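Long-range contacts in 2,3-dimethylmalate lyase (Aspergillus niger, PDB 3FA3), which is a lyase of the phosphoenolpyruvate phosphomutase family, built on a TIM-barrel fold, with a manganese ion and a small difluorinated dicarboxylic acid bound in this model: residues P82-A87 / V109-I114; I155-R160 / G183-F188; A159-L164 / A174-A179; P209-M214 / F233-F238. All coordinates share one frame; numbering follows the deposited sequence.

Contact 1 (P82-A87 / V109-I114); sequences PVIADA and VAAFHI. With MN (manganese (II) ion), chain U; OAF (2,2-difluoro-3,3-dihydroxybutanedioic acid), chain V.
D86 and H113 meet toward the C-terminal ends of two neighbouring parallel strands. The CA of D86 sits over one face of the imidazole, 4.0 Å from the H113 ring centroid, in a CH-pi contact. The D86 carboxylate and the ring are tilted 40° from each other. D86 CG lies anti to the backbone N (chi1 -155°), which carries the carboxylate forward to the metal. Its OD2 binds the manganese ion at 2.4 Å. O1 and O3 of OAF and three waters are the other ligands. D86 OD1 accepts a bond from a metal-bound water at 2.8 Å and another from D88 N. These two bonds limit rotation of the carboxylate.

H113 is held from outside the pair. Its NE2 bonds to Y43 OH, which also bonds OAF, and its ring meets F188 edge-to-face.

Behind this polar end the pair is apolar and knitted by backbone bonds. A85 N donates to A111 O at 2.8 Å, nearly straight at 173°. V83 O accepts from A111 N at 3.2 Å, and A85 O accepts from H113 N. On the face shared with D86 and H113, I84 CG1 rests on A111 CB at 3.9 Å. From the other face A85 CB reaches V109 CG1 at 3.7 Å. Just past the strand, A87 CB touches the edge of the F112 ring. Y104 of helix 94-107 covers A85, A87 and V109. Strand 83-86, helix 94-107 and strand 111-114 form a beta-alpha-beta unit, with the metal site at the C-terminal strand ends, as is usual in TIM barrels.

Contact 2 (I155-R160 / G183-F188); sequences IVVIAR and GADVGF. With OAF (2,2-difluoro-3,3-dihydroxybutanedioic acid), chain V.
R160 and F188 run side by side from adjacent parallel strands, and this is the closely packed end of the contact. R160 CD stands over the centre of the F188 ring, 3.7 Å from its centroid and 5° off the normal. With chi1 at 166° the R160 chain leaves the strand on the side away from its own N and stays extended to NE. The aliphatic part lies along the ring while the guanidinium passes beyond it. I158 CG2 lies at the edge of the same ring, in its plane. I158 CG1 also lies against V186 CB at 3.8 Å, the two side chains pointing the same way. On the opposite face A159 CB touches A184 CB. G187, between V186 and F188, adds no side chain to that face. A159 N donates to V186 O at 2.8 Å, and F188 N gives A159 O only a weak, bent bond.

Toward the strand starts the pairing changes character and D185 is partly exposed. Here a side chain takes over from the backbone. D185 OD2 accepts from V157 N at 3.0 Å through its anti lone pair, while D185 N returns a bond to V157 O. D185 OD1 forms a salt bridge with R10.

At the buried end the guanidinium meets OAF. R160 NH1 donates to OAF O5 and R160 NH2 to OAF O3, each at 2.7 Å, with a weaker bond from NH2 to O5. R160 thus spans a carboxylate oxygen, O5, and a metal-bound hydroxyl oxygen, O3. This is consistent with orienting the ligand and probably offsetting some of its negative charge.

Contact 3 (A159-L164 / A174-A179); sequences ARTDSL and ARLRAA. With OAF (2,2-difluoro-3,3-dihydroxybutanedioic acid), chain V.
The contact belongs to the outer layer of the barrel, where helix 169-181 lies against strand 156-161 through A159, T161, R175, L176 and A179. The short strand and helix segments run nearly antiparallel, at 161°, with their axes 8.1 Å apart. A159 CB touches A179 CB at 3.8 Å. Two residues on, the methyl CG2 of T161 meets L176 CG at 3.9 Å, the two side chains crossing at about a right angle. L176 CD2 turns in toward the strand and rests on the backbone at A159 O, 3.6 Å away.

In this alpha/beta barrel the residues of the strand that face the helix are small or branched, while R160 and D162 point the other way. That opposite side carries the salt bridge to the ligand-binding arginine. R160 grips D162 side-on: R160 NH1 bonds D162 OD1 at 2.9 Å, straight and in the guanidinium plane, and R160 NE bonds D162 OD2 at 3.1 Å. D162 is thus a second-shell residue that fixes the plane of the guanidinium.

Toward the N-terminal end of the helix segment, beside the C-terminal end of the strand, R175 reaches across with an extended chain. R175 CD lies against T161 OG1 at 3.6 Å and S163 OG at 3.5 Å. The charged tip goes past them, to salt bridges with E171 and D116. The same D116 bonds T161 OG1 and D162 N, tying the strand end to the helix.

Contact 4 (P209-M214 / F233-F238); sequences PLLLNM and FRIIIF. With OAF (2,2-difluoro-3,3-dihydroxybutanedioic acid), chain V.
L212 and I236 stand side by side on one face of two parallel strands. A chi1 of 168° swings L212 CG away from its own N and brings the CD2 branch alongside I236 CD1. L212 CB is a bump over the centre of the F233 ring, 4.0 Å from the ring centroid and 7° off the normal. L210 CB closes on the same ring at F233 CD2, 3.7 Å away. The I236 CD1 methyl fills the hollow between L212 and M214, reaching M214 CB at 3.9 Å. A228 of helix 225-231 covers L212, F233 and I236.

On the other face branched side chains interlock. L211 straddles two isoleucines, with CD1 on I235 CG2 at 3.6 Å and CD2 on I237 CG1 at 3.8 Å. V186 and F188 of strand 186-189 extend this apolar layer. At the strand starts P209 CB lies against R234 CG.

The backbone ladder starts with a forked acceptor: L210 O takes both R234 N and I235 N. L212 N, I237 N and M214 N then make one bond each. At the far end M214 CB touches F238 CD2 (3.9 Å), and I262 of a second subunit touches M214.

N213 and I237 pair on the face of L211 and I235. I237 CG1 and CD1 both lie 3.4 Å from N213 OD1, the side chains crossing obliquely. N213 ND2 bonds E190 OE1 and comes to 3.0 Å from OAF O6. Among largely apolar side chains, N213 brings an amide to the ligand, which is consistent with recognition of an acid group.

Contacts 1, 2 and 4 each join neighbouring strands of one parallel barrel sheet. Contact 3 sets helix 169-181 against it. Contact 1 comes first along the chain, contacts 2 and 3 start from the same strand 156-161 and share A159 and R160, and contact 4 comes last. Contacts 1 and 2 have centres about 9 Å apart and join where strands 111-114 and 156-161 pair. Contacts 2 and 4, about 12 Å apart, meet where G187 O lies 2.8 Å from L211 N; this pairing closes the barrel. Contacts 1 and 3 are about 17 Å apart. D86 (through manganese), R160 and N213 reach the ligand from three different strands.

Contact 1 (P82-A87 / V109-I114)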
# COMPACT_ATOMS: atom_id res chain seq x y z
N PRO B 82 14.90 20.03 -1.65
CA PRO B 82 14.04 19.66 -2.80
C PRO B 82 14.34 18.24 -3.31
O PRO B 82 15.53 17.82 -3.34
CB PRO B 82 14.36 20.69 -3.87
CG PRO B 82 15.58 21.41 -3.43
CD PRO B 82 15.71 21.24 -1.93
N VAL B 83 13.27 17.51 -3.65
CA VAL B 83 13.35 16.16 -4.21
C VAL B 83 12.68 16.17 -5.55
O VAL B 83 11.51 16.57 -5.66
CB VAL B 83 12.69 15.11 -3.31
CG1 VAL B 83 12.71 13.76 -3.94
CG2 VAL B 83 13.41 15.06 -2.02
N ILE B 84 13.45 15.78 -6.57
CA ILE B 84 13.02 15.67 -7.95
C ILE B 84 12.71 14.22 -8.18
O ILE B 84 13.61 13.37 -8.16
CB ILE B 84 14.12 16.07 -8.98
CG1 ILE B 84 14.55 17.50 -8.77
CG2 ILE B 84 13.59 15.91 -10.41
CD1 ILE B 84 15.91 17.78 -9.32
N ALA B 85 11.44 13.94 -8.41
CA ALA B 85 11.01 12.57 -8.46
C ALA B 85 10.58 12.15 -9.88
O ALA B 85 9.83 12.87 -10.58
CB ALA B 85 9.93 12.41 -7.50
N ASP B 86 11.10 11.01 -10.32
CA ASP B 86 10.56 10.33 -11.50
C ASP B 86 9.01 10.18 -11.39
O ASP B 86 8.47 10.06 -10.31
CB ASP B 86 11.22 8.96 -11.59
CG ASP B 86 11.26 8.39 -12.99
OD1 ASP B 86 10.49 8.82 -13.86
OD2 ASP B 86 12.07 7.47 -13.21
N ALA B 87 8.31 10.25 -12.53
CA ALA B 87 6.84 10.12 -12.61
C ALA B 87 6.53 9.34 -13.86
O ALA B 87 5.39 9.19 -14.26
CB ALA B 87 6.23 11.43 -12.71
N VAL B 109 6.89 16.60 -2.80
CA VAL B 109 7.80 16.46 -3.95
C VAL B 109 8.07 17.80 -4.58
O VAL B 109 7.14 18.51 -4.98
CB VAL B 109 7.30 15.50 -4.99
CG1 VAL B 109 8.25 15.47 -6.18
CG2 VAL B 109 7.16 14.14 -4.37
N ALA B 110 9.33 18.16 -4.67
CA ALA B 110 9.68 19.47 -5.21
C ALA B 110 9.39 19.57 -6.74
O ALA B 110 8.71 20.51 -7.19
CB ALA B 110 11.12 19.85 -4.83
N ALA B 111 9.86 18.59 -7.51
CA ALA B 111 9.74 18.52 -8.97
C ALA B 111 9.43 17.09 -9.40
O ALA B 111 9.76 16.13 -8.68
CB ALA B 111 11.04 18.96 -9.62
N PHE B 112 8.80 16.92 -10.56
CA PHE B 112 8.69 15.55 -11.13
C PHE B 112 8.78 15.59 -12.64
O PHE B 112 8.50 16.65 -13.23
CB PHE B 112 7.38 14.88 -10.66
CG PHE B 112 6.14 15.53 -11.17
CD1 PHE B 112 5.37 14.91 -12.15
CD2 PHE B 112 5.74 16.74 -10.71
CE1 PHE B 112 4.24 15.48 -12.66
CE2 PHE B 112 4.57 17.33 -11.22
CZ PHE B 112 3.82 16.69 -12.20
N HIS B 113 9.18 14.50 -13.28
CA HIS B 113 9.31 14.55 -14.76
C HIS B 113 8.37 13.59 -15.49
O HIS B 113 8.13 12.47 -15.03
CB HIS B 113 10.79 14.46 -15.26
CG HIS B 113 11.51 13.17 -14.92
ND1 HIS B 113 11.21 11.95 -15.52
CD2 HIS B 113 12.56 12.92 -14.09
CE1 HIS B 113 12.01 11.02 -15.03
NE2 HIS B 113 12.83 11.57 -14.17
N ILE B 114 7.86 14.00 -16.65
CA ILE B 114 6.91 13.19 -17.41
C ILE B 114 7.44 12.97 -18.83
O ILE B 114 7.71 13.92 -19.56
CB ILE B 114 5.51 13.91 -17.45
CG1 ILE B 114 4.91 14.00 -16.04
CG2 ILE B 114 4.50 13.20 -18.39
CD1 ILE B 114 3.59 13.21 -15.93
MN MN U . 13.08 6.58 -15.17
O2 OAF V . 16.49 7.06 -12.97
C1 OAF V . 15.61 6.85 -13.85
O1 OAF V . 14.59 6.13 -13.72
C2 OAF V . 15.85 7.53 -15.21
O4 OAF V . 16.57 8.72 -15.08
O3 OAF V . 14.62 7.84 -15.81
C3 OAF V . 16.74 6.64 -16.07
F1 OAF V . 16.35 5.35 -15.99
F2 OAF V . 18.04 6.86 -15.62
C4 OAF V . 16.55 6.97 -17.55
O5 OAF V . 15.46 6.71 -18.09
O6 OAF V . 17.54 7.45 -18.11
O HOH W 1 11.72 7.92 -16.19
O HOH W 2 13.45 5.05 -16.68
O HOH W 3 11.75 4.74 -14.41

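Contact 2 (I155-R160 / G183-F188)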
# COMPACT_ATOMS: atom_id res chain seq x y z
N ILE B 155 4.62 22.90 -7.50
CA ILE B 155 5.38 21.75 -8.06
C ILE B 155 5.90 21.93 -9.50
O ILE B 155 5.12 22.24 -10.40
CB ILE B 155 4.69 20.38 -7.90
CG1 ILE B 155 5.59 19.26 -8.41
CG2 ILE B 155 3.54 20.29 -8.73
CD1 ILE B 155 5.37 17.92 -7.71
N VAL B 156 7.21 21.69 -9.69
CA VAL B 156 7.88 21.91 -10.96
C VAL B 156 7.66 20.73 -11.89
O VAL B 156 8.08 19.61 -11.57
CB VAL B 156 9.41 22.17 -10.81
CG1 VAL B 156 10.00 22.66 -12.16
CG2 VAL B 156 9.72 23.20 -9.67
N VAL B 157 6.98 20.99 -13.01
CA VAL B 157 6.68 19.99 -14.01
C VAL B 157 7.77 19.98 -15.02
O VAL B 157 7.81 20.81 -15.89
CB VAL B 157 5.38 20.32 -14.72
CG1 VAL B 157 5.04 19.25 -15.69
CG2 VAL B 157 4.28 20.52 -13.72
N ILE B 158 8.65 19.00 -14.88
CA ILE B 158 9.73 18.72 -15.85
C ILE B 158 9.24 17.89 -17.09
O ILE B 158 8.67 16.79 -16.94
CB ILE B 158 10.90 17.93 -15.20
CG1 ILE B 158 11.53 18.70 -14.03
CG2 ILE B 158 11.92 17.51 -16.28
CD1 ILE B 158 12.49 17.90 -13.22
N ALA B 159 9.46 18.44 -18.30
CA ALA B 159 9.11 17.78 -19.57
C ALA B 159 10.26 16.93 -20.18
O ALA B 159 11.38 17.41 -20.42
CB ALA B 159 8.54 18.79 -20.60
N ARG B 160 9.98 15.66 -20.43
CA ARG B 160 11.03 14.80 -20.92
C ARG B 160 10.61 14.17 -22.23
O ARG B 160 9.45 13.73 -22.38
CB ARG B 160 11.45 13.75 -19.85
CG ARG B 160 12.35 12.56 -20.38
CD ARG B 160 12.79 11.57 -19.29
NE ARG B 160 13.11 10.24 -19.85
CZ ARG B 160 13.63 9.21 -19.20
NH1 ARG B 160 13.91 8.09 -19.84
NH2 ARG B 160 13.89 9.30 -17.92
N GLY B 183 3.27 24.87 -20.82
CA GLY B 183 3.52 25.37 -19.47
C GLY B 183 4.52 24.60 -18.63
O GLY B 183 4.66 24.90 -17.44
N ALA B 184 5.25 23.66 -19.20
CA ALA B 184 6.25 22.97 -18.39
C ALA B 184 7.38 23.90 -17.96
O ALA B 184 7.72 24.83 -18.66
CB ALA B 184 6.81 21.78 -19.13
N ASP B 185 7.98 23.65 -16.81
CA ASP B 185 9.02 24.52 -16.29
C ASP B 185 10.45 24.13 -16.66
O ASP B 185 11.30 25.01 -16.82
CB ASP B 185 8.88 24.64 -14.78
CG ASP B 185 7.43 24.85 -14.37
OD1 ASP B 185 6.93 25.97 -14.65
OD2 ASP B 185 6.79 23.88 -13.80
N VAL B 186 10.76 22.84 -16.78
CA VAL B 186 12.12 22.39 -17.06
C VAL B 186 12.17 21.37 -18.19
O VAL B 186 11.31 20.49 -18.30
CB VAL B 186 12.72 21.81 -15.83
CG1 VAL B 186 14.12 21.37 -16.10
CG2 VAL B 186 12.73 22.85 -14.74
N GLY B 187 13.16 21.51 -19.07
CA GLY B 187 13.29 20.63 -20.22
C GLY B 187 14.25 19.51 -19.91
O GLY B 187 15.22 19.73 -19.13
N PHE B 188 14.00 18.34 -20.52
CA PHE B 188 14.77 17.10 -20.31
C PHE B 188 14.97 16.33 -21.64
O PHE B 188 14.15 15.45 -21.99
CB PHE B 188 13.98 16.25 -19.31
CG PHE B 188 14.71 15.07 -18.73
CD1 PHE B 188 14.39 14.64 -17.46
CD2 PHE B 188 15.65 14.36 -19.45
CE1 PHE B 188 15.01 13.56 -16.89
CE2 PHE B 188 16.29 13.24 -18.87
CZ PHE B 188 15.97 12.86 -17.59
O2 OAF V . 16.49 7.06 -12.97
C1 OAF V . 15.61 6.85 -13.85
O1 OAF V . 14.59 6.13 -13.72
C2 OAF V . 15.85 7.53 -15.21
O4 OAF V . 16.57 8.72 -15.08
O3 OAF V . 14.62 7.84 -15.81
C3 OAF V . 16.74 6.64 -16.07
F1 OAF V . 16.35 5.35 -15.99
F2 OAF V . 18.04 6.86 -15.62
C4 OAF V . 16.55 6.97 -17.55
O5 OAF V . 15.46 6.71 -18.09
O6 OAF V . 17.54 7.45 -18.11

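Contact 3 (A159-L164 / A174-A179)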
# COMPACT_ATOMS: atom_id res chain seq x y z
N ALA B 159 9.46 18.44 -18.30
CA ALA B 159 9.11 17.78 -19.57
C ALA B 159 10.26 16.93 -20.18
O ALA B 159 11.38 17.41 -20.42
CB ALA B 159 8.54 18.79 -20.60
N ARG B 160 9.98 15.66 -20.43
CA ARG B 160 11.03 14.80 -20.92
C ARG B 160 10.61 14.17 -22.23
O ARG B 160 9.45 13.73 -22.38
CB ARG B 160 11.45 13.75 -19.85
CG ARG B 160 12.35 12.56 -20.38
CD ARG B 160 12.79 11.57 -19.29
NE ARG B 160 13.11 10.24 -19.85
CZ ARG B 160 13.63 9.21 -19.20
NH1 ARG B 160 13.91 8.09 -19.84
NH2 ARG B 160 13.89 9.30 -17.92
N THR B 161 11.54 14.12 -23.19
CA THR B 161 11.33 13.28 -24.35
C THR B 161 12.38 12.17 -24.44
O THR B 161 13.56 12.39 -24.11
CB THR B 161 11.29 14.09 -25.68
OG1 THR B 161 10.84 13.25 -26.78
CG2 THR B 161 12.66 14.66 -26.01
N ASP B 162 11.93 11.00 -24.92
CA ASP B 162 12.77 9.86 -25.25
C ASP B 162 12.90 9.73 -26.77
O ASP B 162 13.31 8.68 -27.32
CB ASP B 162 12.18 8.58 -24.62
CG ASP B 162 12.44 8.49 -23.09
OD1 ASP B 162 13.43 7.86 -22.69
OD2 ASP B 162 11.66 9.04 -22.27
N SER B 163 12.57 10.80 -27.47
CA SER B 163 12.28 10.67 -28.88
C SER B 163 13.51 10.80 -29.74
O SER B 163 13.41 10.68 -30.95
CB SER B 163 11.28 11.72 -29.33
OG SER B 163 11.78 13.01 -29.04
N LEU B 164 14.65 11.03 -29.08
CA LEU B 164 15.92 11.26 -29.76
C LEU B 164 16.38 9.98 -30.43
O LEU B 164 16.63 10.01 -31.63
CB LEU B 164 17.00 11.78 -28.80
CG LEU B 164 18.44 11.60 -29.25
CD1 LEU B 164 18.63 12.40 -30.51
CD2 LEU B 164 19.49 11.96 -28.19
N ALA B 174 11.38 19.50 -31.07
CA ALA B 174 10.02 19.92 -31.37
C ALA B 174 9.12 19.54 -30.18
O ALA B 174 8.31 20.33 -29.70
CB ALA B 174 9.55 19.28 -32.64
N ARG B 175 9.30 18.33 -29.68
CA ARG B 175 8.48 17.84 -28.59
C ARG B 175 8.74 18.66 -27.33
O ARG B 175 7.83 19.27 -26.77
CB ARG B 175 8.77 16.37 -28.37
CG ARG B 175 8.17 15.51 -29.47
CD ARG B 175 8.47 14.04 -29.33
NE ARG B 175 7.81 13.32 -30.41
CZ ARG B 175 7.02 12.28 -30.24
NH1 ARG B 175 6.82 11.80 -29.03
NH2 ARG B 175 6.47 11.68 -31.28
N LEU B 176 10.01 18.73 -26.95
CA LEU B 176 10.41 19.53 -25.82
C LEU B 176 9.81 20.93 -25.88
O LEU B 176 9.52 21.55 -24.84
CB LEU B 176 11.93 19.61 -25.76
CG LEU B 176 12.71 18.42 -25.18
CD1 LEU B 176 14.16 18.79 -25.20
CD2 LEU B 176 12.33 18.11 -23.77
N ARG B 177 9.60 21.43 -27.11
CA ARG B 177 9.10 22.80 -27.34
C ARG B 177 7.59 22.88 -27.15
O ARG B 177 7.10 23.62 -26.31
CB ARG B 177 9.52 23.25 -28.73
CG ARG B 177 9.63 24.79 -28.90
CD ARG B 177 10.56 25.10 -30.09
NE ARG B 177 11.98 25.21 -29.65
CZ ARG B 177 13.01 25.52 -30.44
NH1 ARG B 177 12.82 25.75 -31.77
NH2 ARG B 177 14.24 25.57 -29.88
N ALA B 178 6.86 22.09 -27.93
CA ALA B 178 5.43 21.89 -27.72
C ALA B 178 5.14 21.88 -26.24
O ALA B 178 4.07 22.26 -25.82
CB ALA B 178 4.99 20.57 -28.32
N ALA B 179 6.11 21.43 -25.45
CA ALA B 179 5.81 21.19 -24.03
C ALA B 179 6.15 22.40 -23.16
O ALA B 179 5.46 22.65 -22.17
CB ALA B 179 6.51 19.98 -23.54
O2 OAF V . 16.49 7.06 -12.97
C1 OAF V . 15.61 6.85 -13.85
O1 OAF V . 14.59 6.13 -13.72
C2 OAF V . 15.85 7.53 -15.21
O4 OAF V . 16.57 8.72 -15.08
O3 OAF V . 14.62 7.84 -15.81
C3 OAF V . 16.74 6.64 -16.07
F1 OAF V . 16.35 5.35 -15.99
F2 OAF V . 18.04 6.86 -15.62
C4 OAF V . 16.55 6.97 -17.55
O5 OAF V . 15.46 6.71 -18.09
O6 OAF V . 17.54 7.45 -18.11

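Contact 4 (P209-M214 / F233-F238)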
# COMPACT_ATOMS: atom_id res chain seq x y z
N PRO B 209 14.99 26.59 -18.64
CA PRO B 209 15.98 25.93 -17.84
C PRO B 209 15.94 24.45 -18.14
O PRO B 209 14.86 23.86 -18.18
CB PRO B 209 15.48 26.16 -16.41
CG PRO B 209 14.32 27.03 -16.49
CD PRO B 209 13.78 26.87 -17.85
N LEU B 210 17.11 23.84 -18.28
CA LEU B 210 17.23 22.47 -18.73
C LEU B 210 17.93 21.56 -17.76
O LEU B 210 18.71 21.99 -16.96
CB LEU B 210 17.96 22.37 -20.05
CG LEU B 210 17.50 23.05 -21.31
CD1 LEU B 210 18.41 22.59 -22.37
CD2 LEU B 210 16.12 22.73 -21.64
N LEU B 211 17.64 20.27 -17.87
CA LEU B 211 18.19 19.24 -17.01
C LEU B 211 19.02 18.26 -17.79
O LEU B 211 18.61 17.70 -18.78
CB LEU B 211 17.07 18.50 -16.30
CG LEU B 211 17.45 17.33 -15.41
CD1 LEU B 211 16.52 17.19 -14.32
CD2 LEU B 211 17.51 16.09 -16.13
N LEU B 212 20.21 18.02 -17.31
CA LEU B 212 20.99 16.96 -17.86
C LEU B 212 20.86 15.72 -17.00
O LEU B 212 21.10 15.77 -15.79
CB LEU B 212 22.42 17.42 -17.89
CG LEU B 212 23.46 16.38 -18.18
CD1 LEU B 212 23.31 15.85 -19.63
CD2 LEU B 212 24.79 17.12 -17.99
N ASN B 213 20.44 14.62 -17.62
CA ASN B 213 20.53 13.30 -16.98
C ASN B 213 21.89 12.63 -17.27
O ASN B 213 22.10 12.04 -18.37
CB ASN B 213 19.38 12.41 -17.45
CG ASN B 213 19.36 11.09 -16.72
OD1 ASN B 213 19.88 11.01 -15.59
ND2 ASN B 213 18.75 10.06 -17.32
N MET B 214 22.80 12.72 -16.30
CA MET B 214 24.11 12.15 -16.48
C MET B 214 24.17 10.70 -15.98
O MET B 214 24.55 10.43 -14.83
CB MET B 214 25.18 13.01 -15.84
CG MET B 214 26.56 12.48 -16.05
SD MET B 214 27.11 12.64 -17.75
CE MET B 214 26.59 11.14 -18.64
N PHE B 233 23.31 24.39 -18.15
CA PHE B 233 22.20 23.63 -17.54
C PHE B 233 21.81 24.23 -16.21
O PHE B 233 22.57 24.95 -15.60
CB PHE B 233 22.55 22.14 -17.39
CG PHE B 233 22.56 21.42 -18.69
CD1 PHE B 233 23.77 21.17 -19.35
CD2 PHE B 233 21.36 21.05 -19.30
CE1 PHE B 233 23.78 20.56 -20.57
CE2 PHE B 233 21.37 20.44 -20.52
CZ PHE B 233 22.58 20.19 -21.15
N ARG B 234 20.61 23.90 -15.77
CA ARG B 234 20.11 24.41 -14.51
C ARG B 234 20.10 23.30 -13.43
O ARG B 234 20.33 23.58 -12.22
CB ARG B 234 18.74 25.01 -14.77
CG ARG B 234 18.79 25.92 -15.96
CD ARG B 234 19.57 27.19 -15.63
NE ARG B 234 18.65 28.20 -15.13
CZ ARG B 234 18.47 28.49 -13.84
NH1 ARG B 234 19.18 27.88 -12.91
NH2 ARG B 234 17.59 29.42 -13.48
N ILE B 235 19.88 22.06 -13.90
CA ILE B 235 19.84 20.84 -13.10
C ILE B 235 20.63 19.72 -13.76
O ILE B 235 20.37 19.40 -14.91
CB ILE B 235 18.38 20.32 -12.88
CG1 ILE B 235 17.51 21.38 -12.20
CG2 ILE B 235 18.41 19.13 -11.97
CD1 ILE B 235 16.06 21.47 -12.69
N ILE B 236 21.57 19.14 -13.03
CA ILE B 236 22.17 17.83 -13.40
C ILE B 236 21.80 16.69 -12.42
O ILE B 236 21.94 16.84 -11.20
CB ILE B 236 23.70 17.94 -13.53
CG1 ILE B 236 24.26 16.62 -14.06
CG2 ILE B 236 24.36 18.45 -12.20
CD1 ILE B 236 25.61 16.71 -14.74
N ILE B 237 21.29 15.58 -12.94
CA ILE B 237 21.04 14.37 -12.14
C ILE B 237 22.00 13.19 -12.51
O ILE B 237 22.44 13.01 -13.68
CB ILE B 237 19.54 13.86 -12.20
CG1 ILE B 237 19.05 13.64 -13.63
CG2 ILE B 237 18.63 14.78 -11.55
CD1 ILE B 237 17.71 12.89 -13.73
N PHE B 238 22.27 12.36 -11.51
CA PHE B 238 23.04 11.13 -11.67
C PHE B 238 22.25 9.99 -11.08
O PHE B 238 22.49 9.61 -9.94
CB PHE B 238 24.39 11.20 -10.94
CG PHE B 238 25.12 12.52 -11.09
CD1 PHE B 238 24.89 13.56 -10.20
CD2 PHE B 238 26.10 12.67 -12.07
CE1 PHE B 238 25.60 14.76 -10.28
CE2 PHE B 238 26.82 13.86 -12.20
CZ PHE B 238 26.57 14.92 -11.31
O2 OAF V . 16.49 7.06 -12.97
C1 OAF V . 15.61 6.85 -13.85
O1 OAF V . 14.59 6.13 -13.72
C2 OAF V . 15.85 7.53 -15.21
O4 OAF V . 16.57 8.72 -15.08
O3 OAF V . 14.62 7.84 -15.81
C3 OAF V . 16.74 6.64 -16.07
F1 OAF V . 16.35 5.35 -15.99
F2 OAF V . 18.04 6.86 -15.62
C4 OAF V . 16.55 6.97 -17.55
O5 OAF V . 15.46 6.71 -18.09
O6 OAF V . 17.54 7.45 -18.11